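Local atomic coordinates of endoglucanase I (Fusarium oxysporum, PDB entry 4OVW), a protein that hydrolyses internal beta-1,4-glucosidic linkages in cellulose, lichenin and cereal beta-D-glucans as an endo-acting cellulase of glycosyl hydrolase family 7. Residues Thr28-Asp34 / Arg106-Glu112; Asn113-Tyr117 / Gly164-Ala169; Ala6-Pro11 / Gly74-Tyr80. All blocks are in the same frame, centred on the assembly; numbering follows the deposited sequence.

How the interactions relate
Interaction 1 is the strand pair that reaches the ligand: Arg106 NH1 lies 3.1 Å from IN1 O3, and its side chain is about 10 Å from that of Glu202, the proton donor by similarity. Interactions 2 and 3 lie farther out, with centres about 8 and 12 Å from that of interaction 1 and 13 Å from each other. Interaction 2 follows directly along the chain, Glu111 N lying 2.9 Å from Lys116 O. Interaction 3 interleaves with interaction 1 in sequence and meets the opposite edge of strand 23-33, through Ile31 N to Pro11 O (3.1 Å) and Ala33 N to Tyr80 OH (3.0 Å). His10 NE2 to Tyr166 O (3.0 Å) links interactions 2 and 3.

Interaction 1 (Thr28-Asp34 / Arg106-Glu112); sequences TNYIVAD and RVYLLEE. With IN1 (4-(beta-D-glucopyranosyloxy)-2,2-dihydroxybutyl propanoate), chain D.
Strand 28-33 and strand 106-110 run antiparallel at 147°, their axes approaching to 4.6 Å. Tyr30-Leu110 and Val32-Tyr108 are hydrogen-bonded pairs, Ile31-Leu109 and Ala33-Val107 non-hydrogen-bonded. Tyr30 N to Leu110 O is 3.0 Å and Leu110 N to Tyr30 O 2.7 Å. Val32 N to Tyr108 O and Tyr108 N to Val32 O are each 3.0 Å; Asp34 N to Arg106 O is 3.1 Å. One face carries Tyr30 (chi1 m, -65°), Val32, Tyr108 (chi1 m, -43°) and Leu110; there Val32 (p) sets CB 3.9 Å from CD1 of Leu110 (m, t). On the other, Ile31 (m, m) brings CD1 to 4.0 Å from CD1 of Leu109 (t, p) and CG2 to 3.9 Å from Val107 CB; branched aliphatics suit this buried face. Asp34 OD1 (chi1 t) accepts Tyr108 OH at 2.6 Å and makes a salt bridge to Arg106 NH2 at 2.9 Å; Arg106 NE donates to Tyr108 OH at 3.0 Å. Arg106 (t, t, chi3 off-well at 95°) thereby offers NH1 to IN1 O3 at 3.1 Å, in the substrate cleft of this concanavalin-like fold. Strand 106-110 also pairs with strand 341-348, strand 23-33 with strand 12-19.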
loop_
_atom_site.group_PDB
_atom_site.type_symbol
_atom_site.label_atom_id
_atom_site.label_comp_id
_atom_site.label_asym_id
_atom_site.label_seq_id
_atom_site.Cartn_x
_atom_site.Cartn_y
_atom_site.Cartn_z
ATOM N N THR A 28 -11.363 17.776 -2.953
ATOM C CA THR A 28 -12.130 16.572 -3.108
ATOM C C THR A 28 -11.388 15.490 -3.893
ATOM O O THR A 28 -10.952 15.748 -5.007
ATOM C CB THR A 28 -13.435 16.863 -3.846
ATOM O OG1 THR A 28 -14.368 17.465 -2.919
ATOM C CG2 THR A 28 -14.161 15.661 -4.411
ATOM N N ASN A 29 -11.289 14.288 -3.323
ATOM C CA ASN A 29 -10.757 13.120 -4.034
ATOM C C ASN A 29 -11.752 11.966 -3.956
ATOM O O ASN A 29 -12.779 11.999 -3.267
ATOM C CB ASN A 29 -9.412 12.661 -3.460
ATOM C CG ASN A 29 -8.236 13.524 -3.885
ATOM O OD1 ASN A 29 -7.750 13.470 -5.017
ATOM N ND2 ASN A 29 -7.727 14.310 -2.981
ATOM N N TYR A 30 -11.508 10.907 -4.735
ATOM C CA TYR A 30 -12.385 9.759 -4.759
ATOM C C TYR A 30 -11.590 8.476 -4.559
ATOM O O TYR A 30 -10.376 8.386 -4.754
ATOM C CB TYR A 30 -13.329 9.655 -5.969
ATOM C CG TYR A 30 -14.358 10.744 -6.064
ATOM C CD1 TYR A 30 -14.025 11.981 -6.647
ATOM C CD2 TYR A 30 -15.629 10.614 -5.534
ATOM C CE1 TYR A 30 -14.966 13.005 -6.686
ATOM C CE2 TYR A 30 -16.581 11.626 -5.568
ATOM C CZ TYR A 30 -16.234 12.821 -6.167
ATOM O OH TYR A 30 -17.106 13.888 -6.246
ATOM N N ILE A 31 -12.299 7.480 -3.997
ATOM C CA ILE A 31 -11.748 6.156 -3.723
ATOM C C ILE A 31 -12.262 5.111 -4.697
ATOM O O ILE A 31 -13.462 5.055 -4.989
ATOM C CB ILE A 31 -12.049 5.815 -2.251
ATOM C CG1 ILE A 31 -11.130 6.713 -1.381
ATOM C CG2 ILE A 31 -12.003 4.335 -1.895
ATOM C CD1 ILE A 31 -9.694 6.220 -1.336
ATOM N N VAL A 32 -11.397 4.218 -5.190
ATOM C CA VAL A 32 -11.751 3.148 -6.110
ATOM C C VAL A 32 -11.249 1.785 -5.645
ATOM O O VAL A 32 -10.078 1.573 -5.252
ATOM C CB VAL A 32 -11.290 3.387 -7.554
ATOM C CG1 VAL A 32 -9.769 3.222 -7.811
ATOM C CG2 VAL A 32 -11.999 2.539 -8.568
ATOM N N ALA A 33 -12.174 0.800 -5.740
ATOM C CA ALA A 33 -11.705 -0.538 -5.372
ATOM C C ALA A 33 -10.841 -1.054 -6.523
ATOM O O ALA A 33 -11.064 -0.730 -7.683
ATOM C CB ALA A 33 -12.830 -1.533 -5.082
ATOM N N ASP A 34 -9.939 -1.965 -6.187
ATOM C CA ASP A 34 -9.170 -2.690 -7.183
ATOM C C ASP A 34 -10.125 -3.235 -8.258
ATOM O O ASP A 34 -11.141 -3.816 -7.891
ATOM C CB ASP A 34 -8.540 -3.937 -6.592
ATOM C CG ASP A 34 -7.533 -4.644 -7.434
ATOM O OD1 ASP A 34 -6.401 -4.238 -7.774
ATOM O OD2 ASP A 34 -7.887 -5.794 -7.823
ATOM N N ARG A 106 -8.725 -3.545 -1.060
ATOM C CA ARG A 106 -7.538 -2.801 -1.446
ATOM C C ARG A 106 -8.076 -1.714 -2.345
ATOM O O ARG A 106 -8.766 -1.997 -3.321
ATOM C CB ARG A 106 -6.457 -3.752 -2.070
ATOM C CG ARG A 106 -5.335 -2.892 -2.714
ATOM C CD ARG A 106 -4.239 -3.880 -3.129
ATOM N NE ARG A 106 -4.385 -4.272 -4.559
ATOM C CZ ARG A 106 -4.486 -5.562 -4.942
ATOM N NH1 ARG A 106 -4.429 -6.511 -3.994
ATOM N NH2 ARG A 106 -4.667 -5.877 -6.215
ATOM N N VAL A 107 -7.821 -0.463 -2.064
ATOM C CA VAL A 107 -8.265 0.718 -2.781
ATOM C C VAL A 107 -7.149 1.706 -3.172
ATOM O O VAL A 107 -6.039 1.688 -2.639
ATOM C CB VAL A 107 -9.362 1.505 -1.995
ATOM C CG1 VAL A 107 -10.539 0.572 -1.746
ATOM C CG2 VAL A 107 -8.797 2.127 -0.710
ATOM N N TYR A 108 -7.488 2.524 -4.184
ATOM C CA TYR A 108 -6.638 3.534 -4.779
ATOM C C TYR A 108 -7.317 4.914 -4.701
ATOM O O TYR A 108 -8.562 5.047 -4.653
ATOM C CB TYR A 108 -6.245 3.227 -6.251
ATOM C CG TYR A 108 -5.870 1.764 -6.399
ATOM C CD1 TYR A 108 -4.886 1.189 -5.608
ATOM C CD2 TYR A 108 -6.587 0.958 -7.304
ATOM C CE1 TYR A 108 -4.602 -0.167 -5.674
ATOM C CE2 TYR A 108 -6.310 -0.411 -7.387
ATOM C CZ TYR A 108 -5.309 -0.950 -6.569
ATOM O OH TYR A 108 -5.023 -2.285 -6.657
ATOM N N LEU A 109 -6.453 5.936 -4.638
ATOM C CA LEU A 109 -6.913 7.313 -4.608
ATOM C C LEU A 109 -7.039 7.934 -6.012
ATOM O O LEU A 109 -6.053 8.089 -6.762
ATOM C CB LEU A 109 -6.046 8.195 -3.669
ATOM C CG LEU A 109 -6.712 9.556 -3.388
ATOM C CD1 LEU A 109 -7.730 9.537 -2.268
ATOM C CD2 LEU A 109 -5.699 10.652 -3.053
ATOM N N LEU A 110 -8.248 8.394 -6.348
ATOM C CA LEU A 110 -8.557 9.033 -7.595
ATOM C C LEU A 110 -8.588 10.579 -7.500
ATOM O O LEU A 110 -9.127 11.190 -6.538
ATOM C CB LEU A 110 -9.978 8.611 -8.113
ATOM C CG LEU A 110 -10.217 7.175 -8.639
ATOM C CD1 LEU A 110 -11.670 6.934 -9.054
ATOM C CD2 LEU A 110 -9.289 6.769 -9.780
ATOM N N GLU A 111 -8.150 11.231 -8.571
ATOM C CA GLU A 111 -8.334 12.680 -8.725
ATOM C C GLU A 111 -9.835 12.935 -8.683
ATOM O O GLU A 111 -10.632 12.009 -8.900
ATOM C CB GLU A 111 -7.906 13.105 -10.144
ATOM C CG GLU A 111 -6.470 12.841 -10.534
ATOM C CD GLU A 111 -5.895 13.730 -11.635
ATOM O OE1 GLU A 111 -6.654 14.293 -12.444
ATOM O OE2 GLU A 111 -4.628 13.846 -11.802
ATOM N N GLU A 112 -10.270 14.154 -8.515
ATOM C CA GLU A 112 -11.592 14.683 -8.510
ATOM C C GLU A 112 -12.352 14.373 -9.798
ATOM O O GLU A 112 -13.554 14.122 -9.723
ATOM C CB GLU A 112 -11.571 16.241 -8.311
ATOM C CG GLU A 112 -12.952 16.722 -7.952
ATOM C CD GLU A 112 -13.281 18.165 -7.683
ATOM O OE1 GLU A 112 -12.522 19.139 -7.914
ATOM O OE2 GLU A 112 -14.429 18.395 -7.175
HETATM C C1A IN1 D . 1.505 -6.749 0.060
HETATM C C2A IN1 D . 2.805 -6.178 -0.400
HETATM C C3A IN1 D . 2.823 -4.002 -1.569
HETATM C C7 IN1 D . 6.118 -1.104 -3.716
HETATM C C1 IN1 D . -0.737 -6.915 -0.076
HETATM C C2 IN1 D . -1.995 -6.222 -0.641
HETATM C C3 IN1 D . -3.222 -7.071 -0.339
HETATM C C4 IN1 D . -3.054 -8.431 -1.005
HETATM C C5 IN1 D . -1.763 -9.143 -0.569
HETATM C C6 IN1 D . -1.429 -10.390 -1.457
HETATM O O5 IN1 D . -0.599 -8.239 -0.686
HETATM O O2 IN1 D . -2.092 -4.878 -0.247
HETATM O O3 IN1 D . -4.342 -6.399 -0.932
HETATM O O4 IN1 D . -4.197 -9.240 -0.827
HETATM O O6 IN1 D . -0.257 -10.928 -0.822
HETATM O O1 IN1 D . 0.390 -6.161 -0.583
HETATM C C6A IN1 D . 2.896 -4.641 -0.171
HETATM O O1R IN1 D . 1.895 -4.164 0.719
HETATM O O2A IN1 D . 3.609 -2.848 -1.644
HETATM C C4A IN1 D . 4.840 -2.732 -2.308
HETATM C C5A IN1 D . 4.985 -1.269 -2.721
HETATM O O3A IN1 D . 5.537 -3.660 -2.735
HETATM O O4S IN1 D . 4.138 -4.348 0.419
HETATM O O HOH W 1 -11.758 20.250 -4.847
#

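Interaction 2 (Asn113-Tyr117 / Gly164-Ala169); sequences NKKKY and GAYYGA
Tyr117, Tyr166 and Ala165 account for most of the surface buried where 113-117 meets 164-169, both irregular in backbone. CA atoms come closest at Lys115-Tyr166 (5.3 Å) and Lys116-Ala165 (5.4 Å). Tyr117 (chi1 m, -68°; chi2 -46°) lays its ring beneath Ala165, whose CB stands 3.5 Å from the ring centroid and only 5° off the normal, a CH-pi contact over the face. Alanine's small methyl lets the backbone of the turn come close to the ring, where a longer side chain would hold it off. At the far end of the ring, Tyr117 OH donates to Ala169 O in a very short bond of 2.4 Å, so a buried phenol finds its acceptor in the main chain. The second segment is shaped by a type I beta turn from Ala165 to Gly168, closed by Gly168 N to Ala165 O at 3.0 Å; Ala169 N also bonds to Gly164 O at 2.8 Å. Gly164 and Gly168 take positive phi (64° and 76°), which glycine accommodates easily. These are loops of the family 7 catalytic fold, one after strand 106-110 and the other after strand 140-147. Tyr166 (chi1 t, -164°) brings CD2 within 3.4 Å of Lys114 O and 3.9 Å of Lys114 CB. Lys114 itself has phi 70°, and its aliphatic stem carries the ammonium to a cation-pi contact with Tyr30. One water bridges the backbones, donating to Lys115 O and accepting from Tyr166 N, each at 2.7 Å.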
loop_
_atom_site.group_PDB
_atom_site.type_symbol
_atom_site.label_atom_id
_atom_site.label_comp_id
_atom_site.label_asym_id
_atom_site.label_seq_id
_atom_site.Cartn_x
_atom_site.Cartn_y
_atom_site.Cartn_z
ATOM N N ASN A 113 -11.755 14.355 -10.956
ATOM C CA ASN A 113 -12.495 13.989 -12.174
ATOM C C ASN A 113 -12.723 12.491 -12.299
ATOM O O ASN A 113 -13.411 12.085 -13.234
ATOM C CB ASN A 113 -11.785 14.441 -13.452
ATOM C CG ASN A 113 -10.321 14.034 -13.380
ATOM O OD1 ASN A 113 -9.620 15.031 -13.008
ATOM N ND2 ASN A 113 -9.776 12.843 -13.616
ATOM N N LYS A 114 -12.140 11.627 -11.473
ATOM C CA LYS A 114 -12.311 10.186 -11.510
ATOM C C LYS A 114 -11.701 9.465 -12.689
ATOM O O LYS A 114 -11.766 8.213 -12.674
ATOM C CB LYS A 114 -13.784 9.694 -11.457
ATOM C CG LYS A 114 -14.442 10.306 -10.253
ATOM C CD LYS A 114 -15.931 10.432 -10.326
ATOM C CE LYS A 114 -16.512 10.734 -8.942
ATOM N NZ LYS A 114 -17.966 10.372 -9.001
ATOM N N LYS A 115 -11.077 10.127 -13.630
ATOM C CA LYS A 115 -10.542 9.375 -14.770
ATOM C C LYS A 115 -9.087 8.983 -14.594
ATOM O O LYS A 115 -8.553 8.165 -15.346
ATOM C CB LYS A 115 -10.823 10.258 -15.986
ATOM C CG LYS A 115 -12.093 9.826 -16.703
ATOM C CD LYS A 115 -13.166 10.839 -16.999
ATOM C CE LYS A 115 -14.424 10.242 -17.630
ATOM N NZ LYS A 115 -14.756 8.800 -17.461
ATOM N N LYS A 116 -8.449 9.572 -13.573
ATOM C CA LYS A 116 -7.058 9.366 -13.282
ATOM C C LYS A 116 -6.720 9.130 -11.800
ATOM O O LYS A 116 -7.307 9.734 -10.897
ATOM C CB LYS A 116 -6.313 10.635 -13.711
ATOM C CG LYS A 116 -6.132 10.827 -15.194
ATOM C CD LYS A 116 -5.735 12.273 -15.449
ATOM C CE LYS A 116 -5.746 12.726 -16.873
ATOM N NZ LYS A 116 -6.068 11.645 -17.890
ATOM N N TYR A 117 -5.741 8.289 -11.528
ATOM C CA TYR A 117 -5.204 8.145 -10.186
ATOM C C TYR A 117 -4.539 9.451 -9.768
ATOM O O TYR A 117 -3.995 10.176 -10.623
ATOM C CB TYR A 117 -4.217 6.964 -10.064
ATOM C CG TYR A 117 -4.848 5.583 -10.211
ATOM C CD1 TYR A 117 -6.012 5.151 -9.584
ATOM C CD2 TYR A 117 -4.229 4.703 -11.104
ATOM C CE1 TYR A 117 -6.540 3.890 -9.851
ATOM C CE2 TYR A 117 -4.705 3.438 -11.298
ATOM C CZ TYR A 117 -5.897 3.002 -10.664
ATOM O OH TYR A 117 -6.312 1.756 -10.986
ATOM N N GLY A 164 -9.203 1.117 -17.115
ATOM C CA GLY A 164 -8.546 2.300 -16.595
ATOM C C GLY A 164 -8.587 2.404 -15.047
ATOM O O GLY A 164 -8.882 1.489 -14.253
ATOM N N ALA A 165 -8.306 3.658 -14.653
ATOM C CA ALA A 165 -8.240 4.067 -13.271
ATOM C C ALA A 165 -9.681 4.182 -12.734
ATOM O O ALA A 165 -9.854 3.862 -11.561
ATOM C CB ALA A 165 -7.442 5.340 -13.013
ATOM N N TYR A 166 -10.617 4.563 -13.590
ATOM C CA TYR A 166 -12.012 4.598 -13.127
ATOM C C TYR A 166 -12.473 3.279 -12.481
ATOM O O TYR A 166 -13.249 3.205 -11.517
ATOM C CB TYR A 166 -12.885 5.014 -14.304
ATOM C CG TYR A 166 -14.292 5.474 -14.011
ATOM C CD1 TYR A 166 -15.302 4.503 -13.852
ATOM C CD2 TYR A 166 -14.630 6.835 -13.946
ATOM C CE1 TYR A 166 -16.629 4.870 -13.636
ATOM C CE2 TYR A 166 -15.948 7.202 -13.703
ATOM C CZ TYR A 166 -16.924 6.220 -13.546
ATOM O OH TYR A 166 -18.205 6.559 -13.310
ATOM N N TYR A 167 -11.965 2.155 -12.979
ATOM C CA TYR A 167 -12.372 0.864 -12.403
ATOM C C TYR A 167 -11.263 0.202 -11.600
ATOM O O TYR A 167 -11.333 -0.919 -11.190
ATOM C CB TYR A 167 -12.972 0.020 -13.541
ATOM C CG TYR A 167 -14.301 0.499 -14.042
ATOM C CD1 TYR A 167 -15.468 0.355 -13.293
ATOM C CD2 TYR A 167 -14.415 1.103 -15.290
ATOM C CE1 TYR A 167 -16.693 0.831 -13.736
ATOM C CE2 TYR A 167 -15.635 1.604 -15.780
ATOM C CZ TYR A 167 -16.760 1.419 -15.007
ATOM O OH TYR A 167 -17.954 1.903 -15.467
ATOM N N GLY A 168 -10.179 0.939 -11.303
ATOM C CA GLY A 168 -9.134 0.378 -10.442
ATOM C C GLY A 168 -8.243 -0.625 -11.109
ATOM O O GLY A 168 -7.739 -1.509 -10.387
ATOM N N ALA A 169 -7.926 -0.420 -12.403
ATOM C CA ALA A 169 -7.013 -1.386 -13.047
ATOM C C ALA A 169 -5.552 -0.969 -12.868
ATOM O O ALA A 169 -5.304 0.153 -12.474
ATOM C CB ALA A 169 -7.264 -1.384 -14.559
HETATM O O HOH W 2 -9.841 5.881 -15.837
#

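Interaction 3 (Ala6-Pro11 / Gly74-Tyr80); sequences AKEQHP and GMDSNAY
A helix N-terminus meets an extended N-terminal arm here: Asp76 is the N-cap of helix 77-82, while segment 6-11 is the loop leading into strand 12-19 of the family 7 fold. CA atoms pair as Ala6-Gly74 (4.8 Å), Glu8-Met75 (4.8 Å) and Gln9-Asp76 (4.7 Å). Gly74 suits its place because a CB there would clash with Ala6 O. Main chain joins main chain through Gln9 N to Met75 O at 2.8 Å. Glu8 (chi1 t) uses both carboxylate oxygens: OE1 accepts Met75 N at 2.8 Å and OE2 accepts Tyr80 OH at 2.9 Å, with His38 NE2 a further partner of OE2. Tyr80 OH also receives Ala33 N. At the helix start, Asp76 OD1 (chi1 p) takes Ala79 N at 3.1 Å, while Gln9 OE1 accepts from Ser77 N at 3.0 Å and Ser77 OG at 2.7 Å, so an amide oxygen serves a first-turn NH left without an intrahelical acceptor. The CA-to-CB bond of His10 leads away from 74-80, and its NE2 is bonded to Tyr166 O. The puckered ring of Pro11 makes a CH-pi contact: its CD lies over the face of Tyr80, 3.7 Å from the centroid and 9° off the ring normal.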
loop_
_atom_site.group_PDB
_atom_site.type_symbol
_atom_site.label_atom_id
_atom_site.label_comp_id
_atom_site.label_asym_id
_atom_site.label_seq_id
_atom_site.Cartn_x
_atom_site.Cartn_y
_atom_site.Cartn_z
ATOM N N ALA A 6 -23.315 -0.689 -15.299
ATOM C CA ALA A 6 -23.841 -0.297 -14.002
ATOM C C ALA A 6 -23.140 1.016 -13.585
ATOM O O ALA A 6 -22.032 1.402 -14.001
ATOM C CB ALA A 6 -23.646 -1.375 -12.960
ATOM N N LYS A 7 -23.816 1.808 -12.778
ATOM C CA LYS A 7 -23.273 3.072 -12.303
ATOM C C LYS A 7 -22.186 2.919 -11.236
ATOM O O LYS A 7 -22.397 2.183 -10.300
ATOM C CB LYS A 7 -24.369 3.976 -11.733
ATOM C CG LYS A 7 -25.330 3.292 -10.780
ATOM C CD LYS A 7 -26.305 4.349 -10.251
ATOM C CE LYS A 7 -27.580 3.713 -9.702
ATOM N NZ LYS A 7 -28.494 4.692 -9.037
ATOM N N GLU A 8 -20.996 3.446 -11.472
ATOM C CA GLU A 8 -19.957 3.323 -10.461
ATOM C C GLU A 8 -20.127 4.462 -9.453
ATOM O O GLU A 8 -20.222 5.607 -9.877
ATOM C CB GLU A 8 -18.596 3.279 -11.156
ATOM C CG GLU A 8 -17.512 3.227 -10.031
ATOM C CD GLU A 8 -16.975 1.848 -9.832
ATOM O OE1 GLU A 8 -17.544 0.929 -10.443
ATOM O OE2 GLU A 8 -15.992 1.561 -9.125
ATOM N N GLN A 9 -20.169 4.263 -8.158
ATOM C CA GLN A 9 -20.374 5.329 -7.176
ATOM C C GLN A 9 -19.220 5.336 -6.157
ATOM O O GLN A 9 -19.388 4.807 -5.067
ATOM C CB GLN A 9 -21.691 5.289 -6.381
ATOM C CG GLN A 9 -22.960 5.643 -7.147
ATOM C CD GLN A 9 -24.220 4.961 -6.633
ATOM O OE1 GLN A 9 -24.550 4.478 -5.553
ATOM N NE2 GLN A 9 -25.080 4.693 -7.613
ATOM N N HIS A 10 -18.112 5.936 -6.544
ATOM C CA HIS A 10 -16.905 6.029 -5.731
ATOM C C HIS A 10 -17.112 6.900 -4.485
ATOM O O HIS A 10 -17.676 8.005 -4.456
ATOM C CB HIS A 10 -15.814 6.709 -6.515
ATOM C CG HIS A 10 -15.367 6.162 -7.822
ATOM N ND1 HIS A 10 -15.707 6.761 -9.010
ATOM C CD2 HIS A 10 -14.586 5.107 -8.163
ATOM C CE1 HIS A 10 -15.171 6.080 -10.030
ATOM N NE2 HIS A 10 -14.486 5.078 -9.546
ATOM N N PRO A 11 -16.769 6.329 -3.346
ATOM C CA PRO A 11 -16.901 7.058 -2.071
ATOM C C PRO A 11 -16.024 8.321 -2.166
ATOM O O PRO A 11 -14.890 8.369 -2.632
ATOM C CB PRO A 11 -16.523 6.086 -0.986
ATOM C CG PRO A 11 -16.309 4.745 -1.716
ATOM C CD PRO A 11 -16.210 4.993 -3.205
ATOM N N GLY A 74 -19.612 -2.845 -12.415
ATOM C CA GLY A 74 -19.749 -1.519 -11.844
ATOM C C GLY A 74 -20.060 -1.684 -10.350
ATOM O O GLY A 74 -20.791 -2.604 -10.011
ATOM N N MET A 75 -19.550 -0.801 -9.501
ATOM C CA MET A 75 -19.764 -0.868 -8.086
ATOM C C MET A 75 -20.555 0.340 -7.615
ATOM O O MET A 75 -20.061 1.458 -7.684
ATOM C CB MET A 75 -18.453 -0.987 -7.322
ATOM C CG MET A 75 -17.957 -2.410 -7.143
ATOM S SD MET A 75 -16.288 -2.527 -6.467
ATOM C CE MET A 75 -16.692 -2.394 -4.716
ATOM N N ASP A 76 -21.775 0.123 -7.153
ATOM C CA ASP A 76 -22.553 1.237 -6.609
ATOM C C ASP A 76 -22.143 1.419 -5.131
ATOM O O ASP A 76 -21.255 0.683 -4.670
ATOM C CB ASP A 76 -24.025 1.127 -6.894
ATOM C CG ASP A 76 -24.742 -0.049 -6.264
ATOM O OD1 ASP A 76 -24.132 -0.825 -5.528
ATOM O OD2 ASP A 76 -25.974 -0.167 -6.570
ATOM N N SER A 77 -22.749 2.340 -4.423
ATOM C CA SER A 77 -22.416 2.570 -3.020
ATOM C C SER A 77 -22.686 1.375 -2.125
ATOM O O SER A 77 -21.791 1.096 -1.309
ATOM C CB SER A 77 -23.032 3.836 -2.375
ATOM O OG SER A 77 -24.309 4.026 -2.907
ATOM N N ASN A 78 -23.714 0.587 -2.413
ATOM C CA ASN A 78 -23.912 -0.656 -1.663
ATOM C C ASN A 78 -22.834 -1.686 -1.901
ATOM O O ASN A 78 -22.353 -2.393 -1.028
ATOM C CB ASN A 78 -25.256 -1.324 -1.917
ATOM C CG ASN A 78 -26.424 -0.652 -1.225
ATOM O OD1 ASN A 78 -26.378 0.014 -0.171
ATOM N ND2 ASN A 78 -27.587 -0.809 -1.878
ATOM N N ALA A 79 -22.384 -1.733 -3.143
ATOM C CA ALA A 79 -21.294 -2.634 -3.551
ATOM C C ALA A 79 -20.025 -2.259 -2.759
ATOM O O ALA A 79 -19.384 -3.126 -2.173
ATOM C CB ALA A 79 -21.221 -2.643 -5.069
ATOM N N TYR A 80 -19.724 -0.951 -2.670
ATOM C CA TYR A 80 -18.570 -0.454 -1.893
ATOM C C TYR A 80 -18.735 -0.878 -0.452
ATOM O O TYR A 80 -17.845 -1.482 0.137
ATOM C CB TYR A 80 -18.379 1.057 -2.100
ATOM C CG TYR A 80 -17.464 1.341 -3.268
ATOM C CD1 TYR A 80 -16.064 1.265 -3.126
ATOM C CD2 TYR A 80 -17.933 1.581 -4.549
ATOM C CE1 TYR A 80 -15.215 1.495 -4.211
ATOM C CE2 TYR A 80 -17.128 1.810 -5.635
ATOM C CZ TYR A 80 -15.762 1.760 -5.459
ATOM O OH TYR A 80 -14.875 1.929 -6.489
#